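PDB 6AKZ: GlcNAc Inducible Gene 2, GIG2 from Candida albicans, which binds an iron ion through two histidines and an aspartate and is probably an oxygenase of the cupin-related DUF1479 family. Local coordinates for residues P12-F17 and I308-P313; G21-L26 and E304-T309; S29-Q34 and I213-W218; S195-R200 and P317-L322; E199-I204 and Y284-P289. All blocks are in the same frame, centred on the assembly; numbering follows the deposited sequence.

Contact 1: residues P12-F17 and I308-P313; sequences PPDLDF and ITPKFP
Lys-311 reaches across to the loop 12-17 and ends between two acceptors. Its chain is bent only at chi4 (-59°), which turns NZ toward Pro-12 O, at 2.7 Å and nearly along the C=O axis, and toward Asp-14 OD1. The second partner makes a salt bridge, also 2.7 Å from NZ, in which the ammonium group sits above the carboxylate plane, 52° out of it. The flanking apolar groups take different attitudes. Pro-12 and Pro-313 lie side by side and point the same way, CB to CB at 3.9 Å, whereas Leu-15 and Phe-312 cross at about a right angle, with Leu-15 CD1 3.7 Å from Phe-312 CB. Pro-310 is the centre of an inverse gamma turn. Its carbonyl O receives the nearly straight bond from Leu-15 N (3.0 Å, 169°), while its ring carbon CB packs 3.3 Å from Asp-16 O. A water adds a bridge, donating to Pro-13 O and accepting from Phe-312 N. The contact thus joins the N-terminal loop to the long loop between helix 278-287 and strand 322-323. Helix 18-26 packs on Pro-310 through Phe-19 and Thr-20, and the Phe-312 ring meets Trp-201 of helix 199-202 edge-to-face.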
# COMPACT_ATOMS: atom_id res chain seq x y z
N PRO A 12 23.25 5.28 -12.11
CA PRO A 12 22.79 5.35 -10.72
C PRO A 12 23.96 5.37 -9.75
O PRO A 12 24.96 4.70 -10.02
CB PRO A 12 21.93 4.06 -10.54
CG PRO A 12 21.82 3.40 -11.89
CD PRO A 12 22.96 3.96 -12.71
N PRO A 13 23.84 6.10 -8.62
CA PRO A 13 24.91 6.10 -7.64
C PRO A 13 25.15 4.74 -7.01
O PRO A 13 24.29 3.84 -7.04
CB PRO A 13 24.48 7.15 -6.60
CG PRO A 13 23.02 7.27 -6.74
CD PRO A 13 22.72 6.94 -8.19
N ASP A 14 26.35 4.58 -6.50
CA ASP A 14 26.69 3.43 -5.70
C ASP A 14 26.09 3.67 -4.31
O ASP A 14 26.03 4.82 -3.83
CB ASP A 14 28.22 3.25 -5.61
CG ASP A 14 28.83 2.52 -6.81
OD1 ASP A 14 28.12 1.97 -7.69
OD2 ASP A 14 30.07 2.44 -6.85
N LEU A 15 25.58 2.60 -3.69
CA LEU A 15 25.32 2.59 -2.25
C LEU A 15 26.62 2.10 -1.59
O LEU A 15 27.57 1.80 -2.29
CB LEU A 15 24.15 1.64 -1.90
CG LEU A 15 22.76 1.99 -2.51
CD1 LEU A 15 21.79 0.87 -2.17
CD2 LEU A 15 22.26 3.30 -1.94
N ASP A 16 26.64 1.93 -0.27
CA ASP A 16 27.75 1.16 0.37
C ASP A 16 28.01 -0.21 -0.31
O ASP A 16 27.06 -0.83 -0.82
CB ASP A 16 27.45 0.98 1.85
CG ASP A 16 28.58 0.28 2.57
OD1 ASP A 16 28.64 -0.98 2.56
OD2 ASP A 16 29.42 1.02 3.13
N PHE A 17 29.28 -0.71 -0.34
CA PHE A 17 29.59 -1.99 -1.11
C PHE A 17 29.03 -3.27 -0.47
O PHE A 17 28.97 -4.35 -1.11
CB PHE A 17 31.11 -2.15 -1.42
CG PHE A 17 31.92 -2.72 -0.25
CD1 PHE A 17 32.35 -1.91 0.78
CD2 PHE A 17 32.13 -4.09 -0.15
CE1 PHE A 17 33.06 -2.45 1.85
CE2 PHE A 17 32.81 -4.63 0.94
CZ PHE A 17 33.29 -3.81 1.92
N ILE A 308 27.76 -7.40 -9.34
CA ILE A 308 28.88 -6.83 -8.60
C ILE A 308 28.63 -5.44 -8.05
O ILE A 308 28.82 -5.25 -6.86
CB ILE A 308 30.21 -6.82 -9.43
CG1 ILE A 308 30.49 -8.18 -10.10
CG2 ILE A 308 31.37 -6.39 -8.56
CD1 ILE A 308 30.49 -9.39 -9.18
N THR A 309 28.24 -4.45 -8.87
CA THR A 309 28.18 -3.05 -8.32
C THR A 309 27.06 -2.97 -7.28
O THR A 309 26.01 -3.54 -7.54
CB THR A 309 27.83 -1.98 -9.38
OG1 THR A 309 26.41 -2.04 -9.65
CG2 THR A 309 28.64 -2.19 -10.69
N PRO A 310 27.23 -2.20 -6.21
CA PRO A 310 26.17 -2.02 -5.22
C PRO A 310 25.14 -0.96 -5.69
O PRO A 310 24.83 -0.04 -4.96
CB PRO A 310 26.95 -1.52 -4.01
CG PRO A 310 27.97 -0.63 -4.63
CD PRO A 310 28.40 -1.35 -5.87
N LYS A 311 24.64 -1.09 -6.90
CA LYS A 311 23.66 -0.11 -7.44
C LYS A 311 22.27 -0.70 -7.22
O LYS A 311 21.98 -1.80 -7.68
CB LYS A 311 23.91 0.16 -8.93
CG LYS A 311 25.20 0.99 -9.13
CD LYS A 311 25.40 1.37 -10.56
CE LYS A 311 26.81 1.89 -10.78
NZ LYS A 311 27.13 3.08 -9.93
N PHE A 312 21.47 0.05 -6.49
CA PHE A 312 20.04 -0.21 -6.28
C PHE A 312 19.30 1.07 -6.67
O PHE A 312 19.08 1.97 -5.84
CB PHE A 312 19.80 -0.66 -4.84
CG PHE A 312 20.15 -2.08 -4.63
CD1 PHE A 312 21.48 -2.46 -4.34
CD2 PHE A 312 19.20 -3.06 -4.82
CE1 PHE A 312 21.81 -3.81 -4.23
CE2 PHE A 312 19.54 -4.41 -4.68
CZ PHE A 312 20.85 -4.79 -4.40
N PRO A 313 19.08 1.23 -7.97
CA PRO A 313 18.61 2.52 -8.45
C PRO A 313 17.26 2.96 -7.87
O PRO A 313 16.37 2.12 -7.64
CB PRO A 313 18.51 2.32 -9.95
CG PRO A 313 19.18 1.03 -10.28
CD PRO A 313 19.23 0.22 -9.04
O HOH W 1 21.79 2.80 -6.35

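Contact 2: residues G21-L26 and E304-T309; sequences GIKQRL and EIDLIT
Lys-23, on helix 18-26, reaches the Asx turn that begins at Asp-306 in the loop 304-309. Its CG is anti to the carbonyl carbon (chi1 -63°) and the chain beyond is extended, long enough to bring NZ up to the oxygens of the turn. There NZ forms a salt bridge with Asp-306 OD2 at 2.8 Å and donates to two backbone carbonyls. Thr-309 O, 2.9 Å from NZ, is met in its carbonyl plane; Asp-306 O, 3.2 Å from NZ, is met from above its own. Pro-289 O, outside both segments, is a further acceptor for this ammonium group, so three carbonyls and a carboxylate face the buried ammonium group. One residue on, Gln-24 is exposed, and its NE2 makes a weak bond to Leu-307 O (3.0 Å, 123°) and lies against Ile-308 CD1. The turn that receives the lysine is braced by the same aspartate. Asp-306 OD2 also accepts from Trp-292 NE1, and through its syn lone pair from Thr-309 OG1 at 2.7 Å. Asp-306 OD1 takes two backbone donors: Thr-309 N comes in on the syn lone pair, while Ile-308 N, 3.0 Å from OD1, approaches from above the carboxylate plane.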
# COMPACT_ATOMS: atom_id res chain seq x y z
N GLY A 21 26.93 -7.84 -1.67
CA GLY A 21 26.70 -9.13 -1.04
C GLY A 21 25.21 -9.42 -0.96
O GLY A 21 24.84 -10.55 -1.07
N ILE A 22 24.39 -8.36 -0.86
CA ILE A 22 22.92 -8.46 -1.04
C ILE A 22 22.60 -9.06 -2.43
O ILE A 22 21.86 -10.02 -2.55
CB ILE A 22 22.20 -7.12 -0.91
CG1 ILE A 22 22.49 -6.37 0.41
CG2 ILE A 22 20.70 -7.31 -1.11
CD1 ILE A 22 22.13 -7.06 1.67
N LYS A 23 23.22 -8.54 -3.49
CA LYS A 23 22.98 -9.11 -4.80
C LYS A 23 23.37 -10.56 -4.88
O LYS A 23 22.67 -11.38 -5.45
CB LYS A 23 23.70 -8.31 -5.89
CG LYS A 23 23.26 -6.88 -6.07
CD LYS A 23 23.94 -6.28 -7.29
CE LYS A 23 23.29 -5.01 -7.76
NZ LYS A 23 23.88 -4.63 -9.11
N GLN A 24 24.49 -10.93 -4.27
CA GLN A 24 24.89 -12.33 -4.34
C GLN A 24 24.09 -13.24 -3.45
O GLN A 24 23.96 -14.41 -3.79
CB GLN A 24 26.40 -12.52 -4.18
CG GLN A 24 27.14 -12.02 -5.43
CD GLN A 24 28.43 -11.33 -5.11
OE1 GLN A 24 28.93 -11.36 -3.98
NE2 GLN A 24 28.99 -10.67 -6.12
N ARG A 25 23.48 -12.70 -2.39
CA ARG A 25 22.44 -13.43 -1.63
C ARG A 25 21.18 -13.73 -2.43
O ARG A 25 20.62 -14.82 -2.36
CB ARG A 25 22.05 -12.69 -0.36
CG ARG A 25 21.37 -13.56 0.70
CD ARG A 25 20.83 -12.71 1.82
NE ARG A 25 19.56 -12.17 1.36
CZ ARG A 25 19.10 -10.93 1.51
NH1 ARG A 25 19.79 -10.00 2.13
NH2 ARG A 25 17.90 -10.63 1.01
N LEU A 26 20.74 -12.74 -3.20
CA LEU A 26 19.45 -12.82 -3.93
C LEU A 26 19.39 -13.77 -5.14
O LEU A 26 18.46 -14.48 -5.33
CB LEU A 26 19.06 -11.40 -4.32
CG LEU A 26 18.75 -10.44 -3.16
CD1 LEU A 26 18.58 -9.02 -3.64
CD2 LEU A 26 17.48 -10.88 -2.40
N GLU A 304 23.31 -8.00 -20.03
CA GLU A 304 24.06 -8.97 -19.23
C GLU A 304 23.97 -8.59 -17.78
O GLU A 304 24.05 -7.44 -17.42
CB GLU A 304 25.55 -8.97 -19.64
CG GLU A 304 25.75 -9.54 -21.03
CD GLU A 304 27.20 -9.53 -21.47
OE1 GLU A 304 27.66 -8.44 -21.84
OE2 GLU A 304 27.85 -10.61 -21.43
N ILE A 305 23.91 -9.59 -16.93
CA ILE A 305 23.69 -9.41 -15.52
C ILE A 305 24.83 -8.71 -14.85
O ILE A 305 25.98 -8.89 -15.27
CB ILE A 305 23.37 -10.76 -14.84
CG1 ILE A 305 22.73 -10.53 -13.48
CG2 ILE A 305 24.63 -11.61 -14.72
CD1 ILE A 305 21.96 -11.72 -12.98
N ASP A 306 24.52 -7.86 -13.89
CA ASP A 306 25.48 -7.18 -13.06
C ASP A 306 25.29 -7.70 -11.62
O ASP A 306 24.38 -7.24 -10.89
CB ASP A 306 25.27 -5.65 -13.04
CG ASP A 306 26.03 -4.95 -11.89
OD1 ASP A 306 27.13 -5.44 -11.53
OD2 ASP A 306 25.55 -3.95 -11.30
N LEU A 307 26.19 -8.60 -11.19
CA LEU A 307 26.14 -9.12 -9.85
C LEU A 307 27.11 -8.49 -8.91
O LEU A 307 27.22 -8.91 -7.77
CB LEU A 307 26.31 -10.62 -9.89
CG LEU A 307 25.09 -11.34 -10.49
CD1 LEU A 307 25.52 -12.71 -10.96
CD2 LEU A 307 23.89 -11.51 -9.56
N ILE A 308 27.76 -7.40 -9.34
CA ILE A 308 28.88 -6.83 -8.60
C ILE A 308 28.63 -5.44 -8.05
O ILE A 308 28.82 -5.25 -6.86
CB ILE A 308 30.21 -6.82 -9.43
CG1 ILE A 308 30.49 -8.18 -10.10
CG2 ILE A 308 31.37 -6.39 -8.56
CD1 ILE A 308 30.49 -9.39 -9.18
N THR A 309 28.24 -4.45 -8.87
CA THR A 309 28.18 -3.05 -8.32
C THR A 309 27.06 -2.97 -7.28
O THR A 309 26.01 -3.54 -7.54
CB THR A 309 27.83 -1.98 -9.38
OG1 THR A 309 26.41 -2.04 -9.65
CG2 THR A 309 28.64 -2.19 -10.69

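Contact 3: residues S29-Q34 and I213-W218; sequences SENVKQ and IFEGDW
Asn-31, just before helix 32-56, and Gln-34 in its first turn face the end of helix 211-214, and the backbones come closest where the CA atoms of Gln-34 and Gly-216 are 5.1 Å apart. Gly-216 ends its helix in a Schellman motif with positive phi (94°). A CB here would press on the carbonyl O of Glu-215 and on Gln-34 C, so glycine serves both the turn and the close approach. Asn-31 and Glu-215 lie side by side, pointing the same way, with their amide and carboxylate planes 66° apart; the carboxylate finds its salt bridge in Lys-211. A water links the two backbones, donating to Gln-34 O at 2.6 Å and, weakly, to Gly-216 O, which also accepts from Arg-41 of helix 32-56. Phe-214, buried, packs on Met-286 of helix 278-287. With 167 Å² buried and one water, weakly bound on one side, linking the carbonyls, this is a light surface contact resting mainly on backbone proximity.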
# COMPACT_ATOMS: atom_id res chain seq x y z
N SER A 29 24.27 -18.45 -8.18
CA SER A 29 25.07 -18.59 -9.42
C SER A 29 24.50 -19.50 -10.47
O SER A 29 24.53 -19.21 -11.66
CB SER A 29 26.48 -19.11 -9.09
OG SER A 29 27.24 -17.99 -8.74
N GLU A 30 24.02 -20.63 -10.02
CA GLU A 30 23.27 -21.60 -10.87
C GLU A 30 21.99 -21.07 -11.54
O GLU A 30 21.43 -21.71 -12.44
CB GLU A 30 22.87 -22.83 -10.06
CG GLU A 30 22.19 -22.52 -8.74
CD GLU A 30 23.15 -22.34 -7.57
OE1 GLU A 30 24.25 -21.76 -7.76
OE2 GLU A 30 22.80 -22.76 -6.45
N ASN A 31 21.47 -19.95 -11.06
CA ASN A 31 20.27 -19.37 -11.67
C ASN A 31 20.53 -18.15 -12.58
O ASN A 31 19.58 -17.64 -13.20
CB ASN A 31 19.26 -19.04 -10.58
CG ASN A 31 18.64 -20.29 -9.93
OD1 ASN A 31 18.47 -21.35 -10.54
ND2 ASN A 31 18.29 -20.14 -8.66
N VAL A 32 21.80 -17.74 -12.72
CA VAL A 32 22.14 -16.54 -13.43
C VAL A 32 21.74 -16.59 -14.90
O VAL A 32 21.27 -15.57 -15.43
CB VAL A 32 23.65 -16.20 -13.29
CG1 VAL A 32 24.12 -15.23 -14.36
CG2 VAL A 32 23.93 -15.64 -11.89
N LYS A 33 21.88 -17.75 -15.53
CA LYS A 33 21.54 -17.88 -16.94
C LYS A 33 20.05 -17.75 -17.15
O LYS A 33 19.63 -17.03 -18.00
CB LYS A 33 22.03 -19.20 -17.54
CG LYS A 33 23.53 -19.22 -17.82
CD LYS A 33 23.91 -20.36 -18.77
CE LYS A 33 25.29 -20.93 -18.48
NZ LYS A 33 26.35 -19.87 -18.53
N GLN A 34 19.29 -18.55 -16.40
CA GLN A 34 17.83 -18.49 -16.31
C GLN A 34 17.24 -17.10 -15.98
O GLN A 34 16.21 -16.74 -16.55
CB GLN A 34 17.37 -19.45 -15.22
CG GLN A 34 17.22 -20.90 -15.67
CD GLN A 34 17.04 -21.86 -14.49
OE1 GLN A 34 17.25 -21.50 -13.32
NE2 GLN A 34 16.63 -23.07 -14.79
N ILE A 213 10.91 -14.43 -8.89
CA ILE A 213 11.58 -13.52 -9.79
C ILE A 213 13.11 -13.75 -9.77
O ILE A 213 13.75 -13.80 -10.81
CB ILE A 213 11.22 -12.09 -9.42
CG1 ILE A 213 9.70 -11.87 -9.57
CG2 ILE A 213 12.08 -11.09 -10.17
CD1 ILE A 213 9.27 -10.51 -9.05
N PHE A 214 13.68 -13.87 -8.59
CA PHE A 214 15.11 -14.06 -8.46
C PHE A 214 15.60 -15.43 -8.94
O PHE A 214 16.82 -15.66 -9.06
CB PHE A 214 15.49 -13.88 -7.03
CG PHE A 214 15.32 -12.46 -6.54
CD1 PHE A 214 15.75 -11.40 -7.28
CD2 PHE A 214 14.71 -12.22 -5.31
CE1 PHE A 214 15.64 -10.08 -6.77
CE2 PHE A 214 14.59 -10.96 -4.82
CZ PHE A 214 15.05 -9.87 -5.52
N GLU A 215 14.67 -16.34 -9.17
CA GLU A 215 15.03 -17.66 -9.71
C GLU A 215 14.85 -17.80 -11.21
O GLU A 215 15.13 -18.86 -11.74
CB GLU A 215 14.18 -18.72 -9.05
CG GLU A 215 14.59 -18.95 -7.62
CD GLU A 215 13.75 -20.02 -6.96
OE1 GLU A 215 12.62 -20.25 -7.43
OE2 GLU A 215 14.23 -20.58 -5.95
N GLY A 216 14.33 -16.76 -11.87
CA GLY A 216 14.14 -16.75 -13.28
C GLY A 216 12.78 -17.17 -13.74
O GLY A 216 12.61 -17.47 -14.89
N ASP A 217 11.79 -17.10 -12.85
CA ASP A 217 10.45 -17.58 -13.10
C ASP A 217 9.44 -16.46 -12.64
O ASP A 217 8.44 -16.77 -12.03
CB ASP A 217 10.26 -18.85 -12.23
CG ASP A 217 8.97 -19.59 -12.49
OD1 ASP A 217 8.38 -19.51 -13.60
OD2 ASP A 217 8.53 -20.33 -11.54
N TRP A 218 9.72 -15.20 -13.01
CA TRP A 218 8.78 -14.10 -12.79
C TRP A 218 7.37 -14.41 -13.20
O TRP A 218 6.41 -13.95 -12.56
CB TRP A 218 9.27 -12.77 -13.39
CG TRP A 218 9.30 -12.70 -14.85
CD1 TRP A 218 10.45 -12.84 -15.65
CD2 TRP A 218 8.22 -12.48 -15.74
NE1 TRP A 218 10.11 -12.75 -16.97
CE2 TRP A 218 8.76 -12.50 -17.07
CE3 TRP A 218 6.84 -12.26 -15.58
CZ2 TRP A 218 7.98 -12.31 -18.17
CZ3 TRP A 218 6.08 -12.05 -16.70
CH2 TRP A 218 6.64 -12.04 -17.99
O HOH W 2 14.58 -18.51 -17.48

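Contact 4: residues S195-R200 and P317-L322; sequences SSSIER and PGTGQL
Ser-196 and Ser-197 run beside residues 319-322, where a loop leads into strand 322-323, the CA atoms of Ser-196 and Gly-320 only 4.0 Å apart, and two backbone bonds join them: Ser-196 N to Gly-320 O (3.0 Å) and Ser-197 N to Thr-319 O (3.1 Å). The Ser-197 hydroxyl adds a side-chain bond. With OG anti to the backbone N (chi1 -160°), it donates to Gln-321 O at 2.7 Å, approaching from above the carbonyl plane, while OG also bonds to Val-316 N. The pairing follows directly on the two-stranded antiparallel sheet of 192-193 and 322-323, which is consistent with the cupin-type fold of its family and carries the iron ligand His-192, with Asp-194 just beyond. Gln-321 leaves the backbone away from the serines, and its NE2 bonds to Asp-194 OD1, so it is a second-shell residue that probably helps to position this ligand. Farther out, Ile-198 CG2 packs obliquely on Pro-317 CB at 4.0 Å. A water beside Ile-198 accepts from Ile-198 N and from Gly-318 N, 3.1 Å from the water oxygen.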
# COMPACT_ATOMS: atom_id res chain seq x y z
N SER A 195 5.88 1.35 0.92
CA SER A 195 6.21 0.11 1.56
C SER A 195 7.71 -0.27 1.47
O SER A 195 8.07 -1.39 1.32
CB SER A 195 5.31 -1.04 1.11
OG SER A 195 3.96 -0.77 1.37
N SER A 196 8.50 0.77 1.58
CA SER A 196 9.96 0.78 1.66
C SER A 196 10.77 1.13 0.45
O SER A 196 10.37 0.87 -0.65
CB SER A 196 10.53 -0.54 2.23
OG SER A 196 10.62 -1.52 1.25
N SER A 197 11.94 1.71 0.71
CA SER A 197 12.88 1.99 -0.42
C SER A 197 13.71 0.78 -0.80
O SER A 197 13.60 0.26 -1.91
CB SER A 197 13.73 3.22 -0.03
OG SER A 197 14.32 3.85 -1.15
N ILE A 198 14.53 0.27 0.13
CA ILE A 198 15.50 -0.80 -0.16
C ILE A 198 15.11 -2.20 0.41
O ILE A 198 15.64 -3.18 -0.04
CB ILE A 198 16.94 -0.42 0.37
CG1 ILE A 198 18.06 -1.28 -0.19
CG2 ILE A 198 17.00 -0.57 1.90
CD1 ILE A 198 18.40 -1.14 -1.64
N GLU A 199 14.22 -2.23 1.40
CA GLU A 199 13.80 -3.46 2.08
C GLU A 199 13.42 -4.68 1.23
O GLU A 199 13.70 -5.82 1.62
CB GLU A 199 12.66 -3.15 3.06
CG GLU A 199 13.13 -2.62 4.40
CD GLU A 199 13.67 -1.20 4.30
OE1 GLU A 199 13.63 -0.62 3.20
OE2 GLU A 199 14.13 -0.67 5.34
N ARG A 200 12.77 -4.46 0.09
CA ARG A 200 12.32 -5.57 -0.76
C ARG A 200 13.49 -6.46 -1.15
O ARG A 200 13.31 -7.58 -1.33
CB ARG A 200 11.62 -5.07 -2.00
CG ARG A 200 10.30 -4.37 -1.72
CD ARG A 200 9.54 -4.01 -3.00
NE ARG A 200 8.23 -3.44 -2.83
CZ ARG A 200 7.95 -2.24 -2.38
NH1 ARG A 200 8.88 -1.41 -2.01
NH2 ARG A 200 6.69 -1.84 -2.30
N PRO A 317 18.38 4.03 1.30
CA PRO A 317 18.15 3.20 2.45
C PRO A 317 17.75 4.00 3.67
O PRO A 317 18.34 5.04 3.90
CB PRO A 317 19.49 2.50 2.65
CG PRO A 317 20.02 2.38 1.28
CD PRO A 317 19.65 3.68 0.65
N GLY A 318 16.70 3.55 4.39
CA GLY A 318 16.17 4.22 5.55
C GLY A 318 14.95 5.06 5.28
O GLY A 318 14.43 5.69 6.17
N THR A 319 14.52 5.14 4.02
CA THR A 319 13.34 5.92 3.65
C THR A 319 12.24 4.98 3.14
O THR A 319 12.45 3.79 3.01
CB THR A 319 13.65 6.99 2.60
OG1 THR A 319 13.94 6.34 1.36
CG2 THR A 319 14.89 7.82 3.07
N GLY A 320 11.03 5.51 2.96
CA GLY A 320 9.87 4.63 2.73
C GLY A 320 9.48 4.43 1.29
O GLY A 320 8.55 3.67 1.04
N GLN A 321 10.13 5.15 0.38
CA GLN A 321 9.73 5.17 -1.01
C GLN A 321 10.83 4.73 -1.91
O GLN A 321 11.98 5.12 -1.74
CB GLN A 321 9.29 6.57 -1.46
CG GLN A 321 7.96 7.10 -0.97
CD GLN A 321 7.97 7.47 0.47
OE1 GLN A 321 8.84 8.24 0.94
NE2 GLN A 321 7.00 6.95 1.21
N LEU A 322 10.48 3.96 -2.93
CA LEU A 322 11.39 3.61 -3.98
C LEU A 322 11.01 4.45 -5.17
O LEU A 322 9.88 4.31 -5.70
CB LEU A 322 11.30 2.11 -4.37
CG LEU A 322 11.97 1.68 -5.68
CD1 LEU A 322 13.48 1.72 -5.49
CD2 LEU A 322 11.61 0.30 -6.12
O HOH W 3 6.19 3.56 3.06
O HOH W 4 14.61 1.88 2.90

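Contact 5: residues E199-I204 and Y284-P289; sequences ERWEDI and YIMLRP
Trp-201 is held by its indole N-H and by one ring face. NE1 donates to Met-286 O at 3.0 Å in a nearly straight bond (172°), with the acceptor close to the ring plane. Met-286 also covers a face of the same ring: its chain is bent at chi2, and chi3 (-60°) then turns CE over the ring, 3.3 Å from the centroid of the five-membered ring, a CH-pi contact. SD lies farther out over the same face in a Met-aromatic contact. Ile-285 O sits at the ring edge, 3.4 Å from Trp-201 CZ2, and Pro-289 CG packs obliquely at 3.7 Å from NE1. One shell outward, Arg-200 CB lies 3.6 Å from Met-286 CE, so the methyl touches the arginine as well as the indole. The guanidinium of Arg-200 turns elsewhere, to a salt bridge with Asp-352 and a bond to the carbonyl of the iron ligand Asp-194. Helix 199-202 is thereby joined to the C-terminal part of helix 278-287 and the residues after it, with Leu-26 of helix 18-26 and Phe-214 of helix 211-214 also packed on the tryptophan.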
# COMPACT_ATOMS: atom_id res chain seq x y z
N GLU A 199 14.22 -2.23 1.40
CA GLU A 199 13.80 -3.46 2.08
C GLU A 199 13.42 -4.68 1.23
O GLU A 199 13.70 -5.82 1.62
CB GLU A 199 12.66 -3.15 3.06
CG GLU A 199 13.13 -2.62 4.40
CD GLU A 199 13.67 -1.20 4.30
OE1 GLU A 199 13.63 -0.62 3.20
OE2 GLU A 199 14.13 -0.67 5.34
N ARG A 200 12.77 -4.46 0.09
CA ARG A 200 12.32 -5.57 -0.76
C ARG A 200 13.49 -6.46 -1.15
O ARG A 200 13.31 -7.58 -1.33
CB ARG A 200 11.62 -5.07 -2.00
CG ARG A 200 10.30 -4.37 -1.72
CD ARG A 200 9.54 -4.01 -3.00
NE ARG A 200 8.23 -3.44 -2.83
CZ ARG A 200 7.95 -2.24 -2.38
NH1 ARG A 200 8.88 -1.41 -2.01
NH2 ARG A 200 6.69 -1.84 -2.30
N TRP A 201 14.65 -5.86 -1.31
CA TRP A 201 15.89 -6.54 -1.55
C TRP A 201 16.67 -6.89 -0.30
O TRP A 201 17.10 -8.06 -0.18
CB TRP A 201 16.75 -5.68 -2.43
CG TRP A 201 16.25 -5.41 -3.81
CD1 TRP A 201 16.36 -6.21 -4.90
CD2 TRP A 201 15.59 -4.24 -4.24
NE1 TRP A 201 15.82 -5.58 -6.00
CE2 TRP A 201 15.37 -4.36 -5.61
CE3 TRP A 201 15.25 -3.06 -3.60
CZ2 TRP A 201 14.75 -3.35 -6.34
CZ3 TRP A 201 14.69 -2.05 -4.33
CH2 TRP A 201 14.44 -2.21 -5.66
N GLU A 202 16.79 -5.97 0.63
CA GLU A 202 17.64 -6.16 1.78
C GLU A 202 17.12 -7.05 2.88
O GLU A 202 17.90 -7.77 3.48
CB GLU A 202 17.98 -4.83 2.42
CG GLU A 202 19.20 -4.92 3.35
CD GLU A 202 19.57 -3.63 4.02
OE1 GLU A 202 18.91 -2.57 3.80
OE2 GLU A 202 20.56 -3.71 4.81
N ASP A 203 15.84 -6.93 3.23
CA ASP A 203 15.30 -7.78 4.27
C ASP A 203 15.19 -9.22 3.82
O ASP A 203 14.84 -9.52 2.65
CB ASP A 203 13.94 -7.22 4.74
CG ASP A 203 13.31 -8.07 5.85
OD1 ASP A 203 13.98 -8.25 6.93
OD2 ASP A 203 12.18 -8.58 5.65
N ILE A 204 15.48 -10.17 4.72
CA ILE A 204 15.36 -11.57 4.38
C ILE A 204 13.96 -12.04 3.98
O ILE A 204 13.78 -12.62 2.92
CB ILE A 204 15.86 -12.49 5.52
CG1 ILE A 204 17.35 -12.26 5.81
CG2 ILE A 204 15.60 -13.97 5.17
CD1 ILE A 204 18.26 -12.37 4.63
N TYR A 284 10.20 -6.28 -13.22
CA TYR A 284 11.15 -5.31 -13.76
C TYR A 284 11.89 -4.59 -12.66
O TYR A 284 13.14 -4.50 -12.66
CB TYR A 284 10.38 -4.29 -14.60
CG TYR A 284 11.26 -3.26 -15.26
CD1 TYR A 284 11.89 -3.49 -16.50
CD2 TYR A 284 11.46 -2.02 -14.65
CE1 TYR A 284 12.69 -2.49 -17.09
CE2 TYR A 284 12.24 -1.04 -15.24
CZ TYR A 284 12.83 -1.27 -16.45
OH TYR A 284 13.60 -0.24 -16.99
N ILE A 285 11.15 -4.17 -11.65
CA ILE A 285 11.71 -3.40 -10.53
C ILE A 285 12.70 -4.27 -9.80
O ILE A 285 13.81 -3.79 -9.55
CB ILE A 285 10.63 -2.87 -9.59
CG1 ILE A 285 9.91 -1.71 -10.33
CG2 ILE A 285 11.15 -2.31 -8.28
CD1 ILE A 285 8.53 -1.34 -9.84
N MET A 286 12.29 -5.48 -9.42
CA MET A 286 13.17 -6.34 -8.61
C MET A 286 14.44 -6.71 -9.31
O MET A 286 15.44 -6.88 -8.66
CB MET A 286 12.47 -7.59 -8.09
CG MET A 286 11.32 -7.25 -7.13
SD MET A 286 11.63 -6.03 -5.80
CE MET A 286 12.97 -6.81 -4.90
N LEU A 287 14.36 -6.95 -10.60
CA LEU A 287 15.55 -7.25 -11.38
C LEU A 287 16.35 -6.07 -11.88
O LEU A 287 17.51 -6.25 -12.31
CB LEU A 287 15.19 -8.14 -12.58
CG LEU A 287 14.63 -9.53 -12.26
CD1 LEU A 287 14.24 -10.29 -13.50
CD2 LEU A 287 15.59 -10.36 -11.48
N ARG A 288 15.79 -4.88 -11.85
CA ARG A 288 16.51 -3.70 -12.35
C ARG A 288 17.95 -3.44 -11.77
O ARG A 288 18.82 -3.04 -12.56
CB ARG A 288 15.66 -2.46 -12.30
CG ARG A 288 16.22 -1.28 -13.07
CD ARG A 288 16.36 -1.49 -14.55
NE ARG A 288 16.71 -0.20 -15.20
CZ ARG A 288 17.11 -0.07 -16.46
NH1 ARG A 288 17.26 -1.13 -17.22
NH2 ARG A 288 17.33 1.17 -16.94
N PRO A 289 18.19 -3.68 -10.47
CA PRO A 289 19.56 -3.53 -9.95
C PRO A 289 20.55 -4.45 -10.60
O PRO A 289 21.73 -4.09 -10.61
CB PRO A 289 19.43 -3.79 -8.43
CG PRO A 289 17.97 -3.50 -8.15
CD PRO A 289 17.25 -4.01 -9.37

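Overall arrangement
Along the chain, contacts 1, 2 and 3 begin one after another in the N-terminal region, and contacts 4 and 5 follow and share Glu-199 and Arg-200. Contacts 1 and 2 share Ile-308 and Thr-309, with centres 10 Å apart. Contacts 4 and 5, also 10 Å apart, both use helix 199-202. Contact 5 is nested within the loops closed by contacts 1 and 2 and touches all four others, meeting contact 1 through Lys-311 on Pro-289, contact 2 through Arg-25 on Trp-201 and contact 4 through Leu-322 on Ile-285. Contact 3 lies 23 Å from contact 4, centre to centre. Together they form a connected set of contacts extending from the N-terminal segments toward the iron site, which contact 4 adjoins.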